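Glutathione transferase (Phanerochaete chrysosporium, PDB 4F0C) is a fungal glutathione transferase of the Ure2p type that binds oxidized glutathione disulfide and probably uses glutathione to transform small-molecule substrates. Local coordinates at residues Leu9-Val14 with Thr34-Leu39; Tyr140-Leu145 with Lys186-Phe191; His89-Ser94 with Asp164-Ala169; Ser153-Arg158 with Pro198-Trp203. All coordinates share one frame; numbering follows the deposited sequence.

Contact 1: residues Leu9-Val14 with Thr34-Leu39; sequences LFNHQV and TVYVNL. With SO4 (sulfate ion), chain G; SO4 (sulfate ion), chain D.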
# COMPACT_ATOMS: atom_id res chain seq x y z
N LEU A 9 -7.34 -12.62 -15.68
CA LEU A 9 -7.36 -11.43 -14.84
C LEU A 9 -8.77 -11.25 -14.28
O LEU A 9 -9.71 -11.04 -15.04
CB LEU A 9 -6.96 -10.17 -15.64
CG LEU A 9 -7.09 -8.82 -14.89
CD1 LEU A 9 -6.23 -8.76 -13.61
CD2 LEU A 9 -6.75 -7.62 -15.84
N PHE A 10 -8.92 -11.33 -12.97
CA PHE A 10 -10.19 -11.02 -12.36
C PHE A 10 -10.22 -9.50 -12.18
O PHE A 10 -9.37 -8.92 -11.51
CB PHE A 10 -10.36 -11.75 -11.02
CG PHE A 10 -10.43 -13.26 -11.16
CD1 PHE A 10 -11.62 -13.87 -11.53
CD2 PHE A 10 -9.31 -14.05 -10.92
CE1 PHE A 10 -11.71 -15.25 -11.65
CE2 PHE A 10 -9.39 -15.44 -11.03
CZ PHE A 10 -10.59 -16.04 -11.41
N ASN A 11 -11.20 -8.88 -12.84
CA ASN A 11 -11.26 -7.45 -12.94
C ASN A 11 -12.67 -6.97 -12.53
O ASN A 11 -13.54 -7.77 -12.17
CB ASN A 11 -10.90 -7.05 -14.40
CG ASN A 11 -10.36 -5.62 -14.52
OD1 ASN A 11 -10.37 -4.85 -13.56
ND2 ASN A 11 -9.90 -5.26 -15.71
N HIS A 12 -12.88 -5.66 -12.60
CA HIS A 12 -14.21 -5.07 -12.43
C HIS A 12 -14.31 -3.90 -13.40
O HIS A 12 -13.29 -3.23 -13.67
CB HIS A 12 -14.42 -4.56 -10.99
CG HIS A 12 -15.84 -4.20 -10.70
ND1 HIS A 12 -16.27 -2.89 -10.59
CD2 HIS A 12 -16.95 -4.97 -10.56
CE1 HIS A 12 -17.57 -2.87 -10.36
NE2 HIS A 12 -18.01 -4.12 -10.34
N GLN A 13 -15.50 -3.66 -13.94
CA GLN A 13 -15.69 -2.64 -14.95
C GLN A 13 -15.52 -1.23 -14.38
O GLN A 13 -14.90 -0.37 -15.01
CB GLN A 13 -17.07 -2.78 -15.63
CG GLN A 13 -17.32 -4.13 -16.34
CD GLN A 13 -18.07 -5.13 -15.47
OE1 GLN A 13 -17.91 -5.15 -14.24
NE2 GLN A 13 -18.89 -5.96 -16.10
N VAL A 14 -16.06 -0.99 -13.19
CA VAL A 14 -16.05 0.36 -12.62
C VAL A 14 -14.82 0.61 -11.74
O VAL A 14 -14.19 1.66 -11.85
CB VAL A 14 -17.32 0.64 -11.79
CG1 VAL A 14 -17.25 2.05 -11.19
CG2 VAL A 14 -18.57 0.48 -12.65
N THR A 34 -10.37 -11.84 -19.42
CA THR A 34 -10.84 -10.99 -18.33
C THR A 34 -12.13 -11.54 -17.81
O THR A 34 -13.05 -11.79 -18.57
CB THR A 34 -11.03 -9.54 -18.78
OG1 THR A 34 -9.76 -9.02 -19.17
CG2 THR A 34 -11.56 -8.68 -17.62
N VAL A 35 -12.18 -11.75 -16.50
CA VAL A 35 -13.40 -12.17 -15.83
C VAL A 35 -13.84 -11.06 -14.89
O VAL A 35 -13.12 -10.71 -13.94
CB VAL A 35 -13.16 -13.45 -15.00
CG1 VAL A 35 -14.44 -13.80 -14.23
CG2 VAL A 35 -12.70 -14.62 -15.90
N TYR A 36 -15.00 -10.47 -15.16
CA TYR A 36 -15.55 -9.46 -14.27
C TYR A 36 -16.30 -10.11 -13.12
O TYR A 36 -17.31 -10.81 -13.33
CB TYR A 36 -16.45 -8.48 -15.03
CG TYR A 36 -15.72 -7.68 -16.08
CD1 TYR A 36 -14.69 -6.80 -15.73
CD2 TYR A 36 -16.06 -7.80 -17.43
CE1 TYR A 36 -14.00 -6.07 -16.71
CE2 TYR A 36 -15.39 -7.08 -18.41
CZ TYR A 36 -14.37 -6.22 -18.05
OH TYR A 36 -13.72 -5.51 -19.03
N VAL A 37 -15.80 -9.88 -11.92
CA VAL A 37 -16.37 -10.42 -10.70
C VAL A 37 -17.48 -9.47 -10.32
O VAL A 37 -17.30 -8.25 -10.29
CB VAL A 37 -15.32 -10.46 -9.59
CG1 VAL A 37 -15.91 -11.04 -8.32
CG2 VAL A 37 -14.11 -11.26 -10.05
N ASN A 38 -18.66 -10.00 -10.05
CA ASN A 38 -19.75 -9.10 -9.75
C ASN A 38 -19.94 -8.82 -8.26
O ASN A 38 -20.41 -9.66 -7.49
CB ASN A 38 -21.03 -9.55 -10.43
CG ASN A 38 -22.23 -9.30 -9.59
OD1 ASN A 38 -22.77 -10.23 -9.00
ND2 ASN A 38 -22.62 -8.04 -9.45
N LEU A 39 -19.56 -7.61 -7.87
CA LEU A 39 -19.49 -7.21 -6.48
C LEU A 39 -20.89 -7.05 -5.83
O LEU A 39 -21.03 -7.13 -4.61
CB LEU A 39 -18.66 -5.92 -6.36
CG LEU A 39 -17.34 -5.91 -7.15
CD1 LEU A 39 -16.62 -4.56 -7.06
CD2 LEU A 39 -16.39 -7.05 -6.75
S SO4 G . -21.29 -4.15 -9.57
O1 SO4 G . -20.74 -3.82 -8.25
O2 SO4 G . -22.69 -4.55 -9.42
O3 SO4 G . -21.21 -2.97 -10.43
O4 SO4 G . -20.53 -5.25 -10.16
S SO4 D . -11.57 -12.42 -23.22
O1 SO4 D . -11.44 -11.65 -21.98
O2 SO4 D . -12.83 -13.14 -23.13
O3 SO4 D . -11.60 -11.50 -24.36
O4 SO4 D . -10.49 -13.38 -23.43
O HOH W 1 -9.32 -6.43 -18.30
O HOH W 2 -19.02 -7.18 -12.59

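Contact 2: residues Tyr140-Leu145 with Lys186-Phe191; sequences YQKEIL and KGYKGF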
# COMPACT_ATOMS: atom_id res chain seq x y z
N TYR A 140 -10.69 13.96 1.72
CA TYR A 140 -9.97 13.11 0.77
C TYR A 140 -9.69 13.80 -0.56
O TYR A 140 -8.70 13.50 -1.21
CB TYR A 140 -10.70 11.77 0.61
CG TYR A 140 -10.79 11.09 1.95
CD1 TYR A 140 -9.65 10.53 2.52
CD2 TYR A 140 -11.97 11.09 2.69
CE1 TYR A 140 -9.69 9.94 3.78
CE2 TYR A 140 -12.02 10.51 3.94
CZ TYR A 140 -10.87 9.94 4.48
OH TYR A 140 -10.89 9.35 5.73
N GLN A 141 -10.55 14.72 -0.98
CA GLN A 141 -10.22 15.57 -2.13
C GLN A 141 -8.96 16.41 -1.85
O GLN A 141 -8.09 16.58 -2.71
CB GLN A 141 -11.40 16.47 -2.46
CG GLN A 141 -12.61 15.69 -3.00
CD GLN A 141 -13.80 16.59 -3.14
OE1 GLN A 141 -14.29 17.14 -2.15
NE2 GLN A 141 -14.24 16.81 -4.39
N LYS A 142 -8.86 16.95 -0.64
CA LYS A 142 -7.65 17.68 -0.27
C LYS A 142 -6.41 16.76 -0.31
O LYS A 142 -5.33 17.19 -0.72
CB LYS A 142 -7.81 18.31 1.12
CG LYS A 142 -8.64 19.58 1.11
CD LYS A 142 -9.03 20.01 2.54
CE LYS A 142 -9.63 21.42 2.54
NZ LYS A 142 -10.30 21.69 3.84
N GLU A 143 -6.58 15.51 0.11
CA GLU A 143 -5.47 14.54 0.05
C GLU A 143 -5.09 14.21 -1.39
O GLU A 143 -3.92 14.03 -1.71
CB GLU A 143 -5.81 13.23 0.82
CG GLU A 143 -4.64 12.22 0.88
CD GLU A 143 -3.41 12.72 1.70
OE1 GLU A 143 -3.49 13.81 2.29
OE2 GLU A 143 -2.39 12.02 1.72
N ILE A 144 -6.08 14.13 -2.27
CA ILE A 144 -5.76 14.00 -3.70
C ILE A 144 -4.84 15.13 -4.17
O ILE A 144 -3.85 14.88 -4.83
CB ILE A 144 -7.06 13.97 -4.56
CG1 ILE A 144 -7.79 12.64 -4.31
CG2 ILE A 144 -6.72 14.21 -6.02
CD1 ILE A 144 -9.23 12.58 -4.90
N LEU A 145 -5.20 16.38 -3.86
CA LEU A 145 -4.38 17.53 -4.27
C LEU A 145 -3.00 17.46 -3.63
O LEU A 145 -2.00 17.89 -4.24
CB LEU A 145 -5.06 18.85 -3.90
CG LEU A 145 -6.46 19.09 -4.48
CD1 LEU A 145 -6.95 20.51 -4.15
CD2 LEU A 145 -6.40 18.87 -5.99
N LYS A 186 -12.78 16.98 -10.16
CA LYS A 186 -13.29 17.80 -11.25
C LYS A 186 -14.30 18.78 -10.66
O LYS A 186 -15.25 18.36 -9.99
CB LYS A 186 -13.95 16.94 -12.33
CG LYS A 186 -14.54 17.77 -13.48
CD LYS A 186 -15.04 16.88 -14.59
CE LYS A 186 -15.69 17.73 -15.68
NZ LYS A 186 -16.34 16.87 -16.70
N GLY A 187 -14.08 20.07 -10.89
CA GLY A 187 -14.93 21.10 -10.34
C GLY A 187 -14.71 21.40 -8.87
O GLY A 187 -15.51 22.10 -8.27
N TYR A 188 -13.63 20.88 -8.29
CA TYR A 188 -13.35 21.12 -6.88
C TYR A 188 -12.45 22.33 -6.67
O TYR A 188 -11.26 22.30 -7.02
CB TYR A 188 -12.71 19.90 -6.21
CG TYR A 188 -12.30 20.19 -4.79
CD1 TYR A 188 -13.26 20.43 -3.81
CD2 TYR A 188 -10.97 20.23 -4.41
CE1 TYR A 188 -12.89 20.70 -2.50
CE2 TYR A 188 -10.59 20.50 -3.11
CZ TYR A 188 -11.56 20.73 -2.17
OH TYR A 188 -11.18 21.02 -0.88
N LYS A 189 -13.02 23.40 -6.11
CA LYS A 189 -12.30 24.65 -5.84
C LYS A 189 -11.50 25.14 -7.05
O LYS A 189 -10.34 25.57 -6.93
CB LYS A 189 -11.41 24.51 -4.60
CG LYS A 189 -12.18 23.99 -3.38
CD LYS A 189 -12.42 25.07 -2.34
CE LYS A 189 -13.38 24.59 -1.26
NZ LYS A 189 -14.81 24.97 -1.54
N GLY A 190 -12.11 25.05 -8.23
CA GLY A 190 -11.52 25.57 -9.44
C GLY A 190 -10.43 24.71 -10.04
O GLY A 190 -9.64 25.17 -10.87
N PHE A 191 -10.38 23.45 -9.62
CA PHE A 191 -9.33 22.53 -10.08
C PHE A 191 -9.15 22.58 -11.59
O PHE A 191 -10.12 22.47 -12.34
CB PHE A 191 -9.68 21.09 -9.69
CG PHE A 191 -8.71 20.06 -10.25
CD1 PHE A 191 -7.45 19.89 -9.68
CD2 PHE A 191 -9.07 19.27 -11.35
CE1 PHE A 191 -6.55 18.93 -10.19
CE2 PHE A 191 -8.16 18.33 -11.88
CZ PHE A 191 -6.92 18.15 -11.29

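Contact 3: residues His89-Ser94 with Asp164-Ala169; sequences HKFSVS and DKLTIA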
# COMPACT_ATOMS: atom_id res chain seq x y z
N HIS A 89 13.36 -5.57 -19.72
CA HIS A 89 13.11 -4.40 -18.83
C HIS A 89 12.52 -3.23 -19.62
O HIS A 89 12.96 -2.07 -19.51
CB HIS A 89 14.41 -4.01 -18.11
CG HIS A 89 15.04 -5.15 -17.35
ND1 HIS A 89 16.14 -5.83 -17.82
CD2 HIS A 89 14.69 -5.74 -16.18
CE1 HIS A 89 16.47 -6.77 -16.95
NE2 HIS A 89 15.60 -6.75 -15.96
N LYS A 90 11.51 -3.54 -20.44
CA LYS A 90 10.78 -2.50 -21.17
C LYS A 90 9.94 -1.63 -20.22
O LYS A 90 9.65 -0.48 -20.54
CB LYS A 90 9.88 -3.14 -22.22
CG LYS A 90 10.65 -3.81 -23.38
CD LYS A 90 9.70 -4.62 -24.25
CE LYS A 90 10.36 -5.15 -25.50
NZ LYS A 90 9.33 -5.83 -26.36
N PHE A 91 9.55 -2.19 -19.07
CA PHE A 91 8.68 -1.48 -18.12
C PHE A 91 9.15 -1.71 -16.70
O PHE A 91 8.34 -1.69 -15.77
CB PHE A 91 7.22 -1.96 -18.28
CG PHE A 91 6.71 -1.77 -19.68
CD1 PHE A 91 6.36 -0.52 -20.13
CD2 PHE A 91 6.66 -2.84 -20.56
CE1 PHE A 91 5.93 -0.31 -21.43
CE2 PHE A 91 6.23 -2.64 -21.88
CZ PHE A 91 5.88 -1.37 -22.31
N SER A 92 10.46 -1.95 -16.54
CA SER A 92 11.00 -2.31 -15.21
C SER A 92 12.51 -2.09 -15.26
O SER A 92 13.05 -1.56 -16.26
CB SER A 92 10.64 -3.77 -14.85
OG SER A 92 11.21 -4.68 -15.82
N VAL A 93 13.21 -2.49 -14.20
CA VAL A 93 14.62 -2.14 -14.04
C VAL A 93 15.47 -3.34 -13.64
O VAL A 93 14.93 -4.34 -13.14
CB VAL A 93 14.81 -0.99 -13.00
CG1 VAL A 93 14.26 0.33 -13.56
CG2 VAL A 93 14.13 -1.30 -11.66
N SER A 94 16.78 -3.25 -13.83
CA SER A 94 17.64 -4.41 -13.58
C SER A 94 18.46 -4.34 -12.27
O SER A 94 18.62 -5.35 -11.59
CB SER A 94 18.55 -4.68 -14.78
OG SER A 94 19.29 -3.54 -15.07
N ASP A 164 14.85 7.27 -14.96
CA ASP A 164 14.64 8.05 -16.18
C ASP A 164 14.09 7.18 -17.32
O ASP A 164 14.41 7.40 -18.49
CB ASP A 164 15.94 8.76 -16.63
CG ASP A 164 16.28 9.96 -15.75
OD1 ASP A 164 15.42 10.42 -14.95
OD2 ASP A 164 17.41 10.47 -15.88
N LYS A 165 13.25 6.21 -16.96
CA LYS A 165 12.59 5.41 -17.98
C LYS A 165 11.20 5.05 -17.49
O LYS A 165 10.95 4.93 -16.29
CB LYS A 165 13.40 4.15 -18.28
CG LYS A 165 13.59 3.25 -17.05
CD LYS A 165 14.54 2.06 -17.31
CE LYS A 165 13.85 0.93 -18.07
NZ LYS A 165 14.76 -0.20 -18.34
N LEU A 166 10.28 4.86 -18.42
CA LEU A 166 8.94 4.43 -18.07
C LEU A 166 9.01 3.06 -17.38
O LEU A 166 9.65 2.15 -17.90
CB LEU A 166 8.11 4.32 -19.35
CG LEU A 166 6.79 3.58 -19.21
CD1 LEU A 166 5.83 4.41 -18.39
CD2 LEU A 166 6.20 3.30 -20.62
N THR A 167 8.36 2.92 -16.21
CA THR A 167 8.25 1.60 -15.55
C THR A 167 6.84 1.39 -14.97
O THR A 167 5.98 2.28 -15.04
CB THR A 167 9.24 1.46 -14.36
OG1 THR A 167 8.88 2.39 -13.31
CG2 THR A 167 10.69 1.72 -14.81
N ILE A 168 6.61 0.23 -14.37
CA ILE A 168 5.35 -0.01 -13.70
C ILE A 168 5.12 0.97 -12.54
O ILE A 168 3.98 1.15 -12.14
CB ILE A 168 5.21 -1.48 -13.22
CG1 ILE A 168 6.47 -1.92 -12.44
CG2 ILE A 168 4.98 -2.39 -14.45
CD1 ILE A 168 6.22 -3.20 -11.56
N ALA A 169 6.18 1.61 -12.03
CA ALA A 169 5.94 2.64 -11.00
C ALA A 169 5.04 3.73 -11.59
O ALA A 169 4.06 4.10 -10.97
CB ALA A 169 7.22 3.24 -10.44
O HOH W 3 11.03 1.79 -20.24
O HOH W 4 16.79 -1.05 -16.36

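Contact 4: residues Ser153-Arg158 with Pro198-Trp203; sequences SVLSQR and PSVHRW. With SO4 (sulfate ion), chain C.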
# COMPACT_ATOMS: atom_id res chain seq x y z
N SER A 153 6.23 17.91 -7.34
CA SER A 153 7.53 18.27 -6.78
C SER A 153 8.66 17.42 -7.36
O SER A 153 9.79 17.90 -7.46
CB SER A 153 7.55 18.20 -5.24
OG SER A 153 7.57 16.84 -4.77
N VAL A 154 8.37 16.19 -7.75
CA VAL A 154 9.42 15.37 -8.38
C VAL A 154 9.39 15.39 -9.91
O VAL A 154 10.45 15.43 -10.53
CB VAL A 154 9.49 13.88 -7.84
CG1 VAL A 154 9.48 13.85 -6.33
CG2 VAL A 154 8.38 13.03 -8.39
N LEU A 155 8.20 15.36 -10.51
CA LEU A 155 8.08 15.30 -11.98
C LEU A 155 8.48 16.60 -12.66
O LEU A 155 8.66 16.64 -13.89
CB LEU A 155 6.66 14.88 -12.38
CG LEU A 155 6.37 13.42 -11.96
CD1 LEU A 155 4.88 13.15 -12.08
CD2 LEU A 155 7.17 12.46 -12.84
N SER A 156 8.63 17.68 -11.90
CA SER A 156 9.13 18.91 -12.54
C SER A 156 10.63 18.77 -12.80
O SER A 156 11.21 19.60 -13.47
CB SER A 156 8.88 20.14 -11.65
OG SER A 156 9.47 19.93 -10.38
N GLN A 157 11.26 17.74 -12.25
CA GLN A 157 12.70 17.59 -12.37
C GLN A 157 13.10 16.19 -12.83
O GLN A 157 14.27 15.89 -12.88
CB GLN A 157 13.36 17.87 -11.02
CG GLN A 157 13.14 19.30 -10.58
CD GLN A 157 14.08 19.72 -9.48
OE1 GLN A 157 14.35 18.95 -8.55
NE2 GLN A 157 14.58 20.94 -9.57
N ARG A 158 12.13 15.34 -13.13
CA ARG A 158 12.46 14.04 -13.72
C ARG A 158 11.35 13.67 -14.69
O ARG A 158 10.20 14.05 -14.46
CB ARG A 158 12.62 12.92 -12.66
CG ARG A 158 11.35 12.59 -11.88
CD ARG A 158 11.62 11.52 -10.78
NE ARG A 158 12.36 12.10 -9.63
CZ ARG A 158 12.51 11.48 -8.46
NH1 ARG A 158 11.99 10.26 -8.29
NH2 ARG A 158 13.16 12.07 -7.44
N PRO A 198 1.24 21.19 -13.61
CA PRO A 198 1.62 21.04 -15.01
C PRO A 198 2.57 19.87 -15.29
O PRO A 198 2.45 19.25 -16.34
CB PRO A 198 2.26 22.39 -15.38
CG PRO A 198 2.55 23.06 -14.08
CD PRO A 198 1.56 22.53 -13.08
N SER A 199 3.49 19.58 -14.37
CA SER A 199 4.37 18.42 -14.54
C SER A 199 3.59 17.11 -14.43
O SER A 199 3.84 16.14 -15.20
CB SER A 199 5.49 18.46 -13.50
OG SER A 199 6.17 19.72 -13.57
N VAL A 200 2.70 17.02 -13.45
CA VAL A 200 1.86 15.82 -13.33
C VAL A 200 1.00 15.68 -14.59
O VAL A 200 0.81 14.57 -15.10
CB VAL A 200 0.96 15.85 -12.07
CG1 VAL A 200 0.18 14.52 -11.95
CG2 VAL A 200 1.83 16.08 -10.80
N HIS A 201 0.51 16.81 -15.11
CA HIS A 201 -0.29 16.76 -16.34
C HIS A 201 0.54 16.25 -17.52
O HIS A 201 0.05 15.46 -18.34
CB HIS A 201 -0.88 18.14 -16.66
CG HIS A 201 -1.57 18.21 -18.00
ND1 HIS A 201 -0.96 18.73 -19.12
CD2 HIS A 201 -2.82 17.86 -18.38
CE1 HIS A 201 -1.81 18.68 -20.14
NE2 HIS A 201 -2.94 18.16 -19.72
N ARG A 202 1.78 16.73 -17.64
CA ARG A 202 2.68 16.31 -18.73
C ARG A 202 2.87 14.80 -18.71
O ARG A 202 2.74 14.11 -19.73
CB ARG A 202 4.05 16.97 -18.56
CG ARG A 202 5.09 16.59 -19.60
CD ARG A 202 6.52 16.79 -19.05
NE ARG A 202 6.91 15.73 -18.13
CZ ARG A 202 7.37 15.94 -16.89
NH1 ARG A 202 7.50 17.20 -16.42
NH2 ARG A 202 7.74 14.91 -16.14
N TRP A 203 3.20 14.29 -17.52
CA TRP A 203 3.49 12.87 -17.33
C TRP A 203 2.25 12.02 -17.53
O TRP A 203 2.29 10.99 -18.24
CB TRP A 203 4.04 12.73 -15.92
CG TRP A 203 4.19 11.38 -15.22
CD1 TRP A 203 5.19 10.47 -15.40
CD2 TRP A 203 3.42 10.93 -14.10
NE1 TRP A 203 5.07 9.44 -14.48
CE2 TRP A 203 3.99 9.72 -13.66
CE3 TRP A 203 2.29 11.43 -13.43
CZ2 TRP A 203 3.47 8.99 -12.59
CZ3 TRP A 203 1.77 10.71 -12.36
CH2 TRP A 203 2.36 9.50 -11.95
S SO4 C . 13.27 9.23 -4.94
O1 SO4 C . 12.46 8.92 -3.75
O2 SO4 C . 14.60 8.67 -4.80
O3 SO4 C . 12.81 8.56 -6.18
O4 SO4 C . 13.24 10.65 -5.10

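Contact 1: residues Leu9-Val14 with Thr34-Leu39
Three backbone hydrogen bonds hold Leu9, Phe10 and Asn11 beside Thr34, Val35 and Tyr36 in parallel pairing: Val35 N to Leu9 O, Asn11 N to Val35 O (2.9 Å) and Val37 N to Asn11 O. All are nearly straight. On one face of the sheet the Phe10 ring lies alongside Val35, its CD1 3.8 Å from Val35 CB, and crosses Val37 obliquely.

Helix 18-28 connects the two adjacent parallel strands, making a beta-alpha-beta unit, the opening of the thioredoxin-like N-terminal domain of glutathione transferases. The other face carries Asn11 and Tyr36.

Beyond the strands the contact turns to stacking. The bend at chi2 (96°) brings Gln13 CD over one face of the Tyr36 ring, where amide and ring planes are 7° apart; Gln13 CG stands 3.7 Å from the ring centroid as a CH-pi contact. Leu39 CD1 makes a second one, 3.5 Å from the centroid of the His12 ring, while Val37 O sits at that ring's edge, 3.3 Å from His12 CD2.

Polar ends use small partners. His12 NE2 donates to a sulfate O4 at 2.8 Å, and a water spans Asn11 ND2 (2.9 Å) and Thr34 OG1.

Contact 2: residues Tyr140-Leu145 with Lys186-Phe191
Tyr188 reaches from the loop that follows helix 174-184 onto Gln141, Lys142 and Leu145, three neighbours on one side of helix 134-155. Its CB points toward the helix, and CG lies anti to the backbone N (chi1 175°). At the root of the side chain, Tyr188 CB lies 3.9 Å from Gln141 NE2. Next, CG and CD1 run under the Gln141 amide, whose NE2 is 3.8 Å from Tyr188 CD1; the amide and ring planes are 37° apart, an inclined cover and not a flat stack. Over the middle of the same face comes Gln141 CB, 4.2 Å from the Tyr188 centroid and 9° off the ring normal, a CH-pi contact. The CD2-CE2 side is met at its edge by Leu145 CD1, 3.8 Å from Tyr188 CE2. At the tip, Tyr188 OH touches the aliphatic part of Lys142, whose CG is 3.5 Å away and whose extended chain crosses the tyrosine at about a right angle.

Leu145 divides its branches: CD1 goes to the tyrosine, and CD2 reaches Phe191 CD1 at 4.0 Å. A type I' turn from Tyr188 to Phe191, closed by the bond from Phe191 N to Tyr188 O (3.0 Å), brings both rings to one leucine.

Within the all-helical C-terminal domain this surface contact fastens an interhelical loop to a long helix. No hydrogen bond crosses it. The contact therefore rests on van der Waals and CH-pi packing, including an amide over a ring, while Gln141 NE2 bonds Leu184 O and Tyr188 OH bonds Glu138 OE2.

Contact 3: residues His89-Ser94 with Asp164-Ala169
The Phe91 ring receives Leu166 at its edge: Leu166 CD2 lies near the ring plane, 3.7 Å from Phe91 CE1, and the two side chains run side by side in the same direction. The other flat group, the His89 imidazole, has Ser94 CB over the rim of one face; across the contact it is His89 CB that approaches Lys165 NZ.

That lysine makes two of the three direct hydrogen bonds across the contact. A bend at chi3 (-78°) sets the position of CE, and NZ beyond it donates to two carbonyls of the opposite loop, 2.8 Å from His89 O, in the carbonyl plane, and 3.0 Å from Ser92 O. A water adds a further partner for NZ.

Thr167 is the N-cap of helix 168-172. Its OG1 caps Ala169 N at 3.1 Å, and Asp170 OD2 accepts from Thr167 N, the backbone half of a capping box, consistent with the Thr-x-x-Asp N-capping box of glutathione transferases. The loop between helices 74-85 and 96-126 joins in at this helix start: Phe91 O takes the bond from Ile168 N at 2.9 Å, the donor standing 37° out of the carbonyl plane. The same oxygen is 3.3 Å from Thr167 CA.

A second water donates to both Lys90 O and Leu166 O. Among the apolar groups, Thr167 CG2 meets Val93 CG1 at 4.0 Å, and Ile168 packs on toward Leu78, Leu79 and Val82 of helix 74-85.

Contact 4: residues Ser153-Arg158 with Pro198-Trp203
Ser199 meets Leu155 and Ser156 close to the backbone: its CB is 3.6 Å from Leu155 C, and its OG is 3.3 Å from Ser156 CB. The hydroxyl is not bonded across this contact but to Glu152 OE2, about one turn before Leu155 on helix 134-155; the other oxygen of that carboxylate takes the amide N of Val200, so Glu152 grips the start of helix 198-209. Val200 itself adds a loose apolar touch, CG2 to Leu155 CD1.

Arg202 carries the polar part. Its CG is anti to the backbone N (chi1 178°), and a bend at chi3 helps turn the guanidinium back to Leu155 O. That oxygen lies only 2° out of the guanidinium plane and accepts from both terminal nitrogens, NH1 at 2.8 Å and NH2 at 3.0 Å. A weak bond from Arg202 NH2 reaches Arg158 O as well. The side chain of Arg158 points elsewhere, to a sulfate ion.

Trp203 closes the walk. Leu155 CD1 lies over one face of its indole, 3.7 Å from the centroid of the six-membered ring, and touches Trp203 CD2 tightly at 3.3 Å; the indole NE1 bonds Asp170. Leu155 is thus a knob in a hole formed by Ser199, Val200, Arg202 and Trp203.

Leu155 therefore links helices 134-155 and 198-209 in two ways: its apolar side chain sits among four residues of the other helix, while its carbonyl oxygen is held by a cationic group whose charge would probably polarise it.

Contact 1 belongs to the N-terminal domain and lies beside bound oxidized glutathione disulfide, with the Leu39 side chain about 4 Å from it; the side chains of Lys142 in contact 2 and Ile168 in contact 3 are about 9 and 12 Å from such a ligand. The other three contacts stand 27 to 32 Å from contact 1, centre to centre. Contacts 2 and 4 share helix 134-155, their centres 18 Å apart. Contacts 3 and 4 come nearer, about 4 Å between nearest atoms, and Asp170 joins them: its carboxylate serves Thr167 N in one and Trp203 NE1 in the other. Along the chain, contacts 2, 3 and 4 interleave, whereas contact 1 closes before they open.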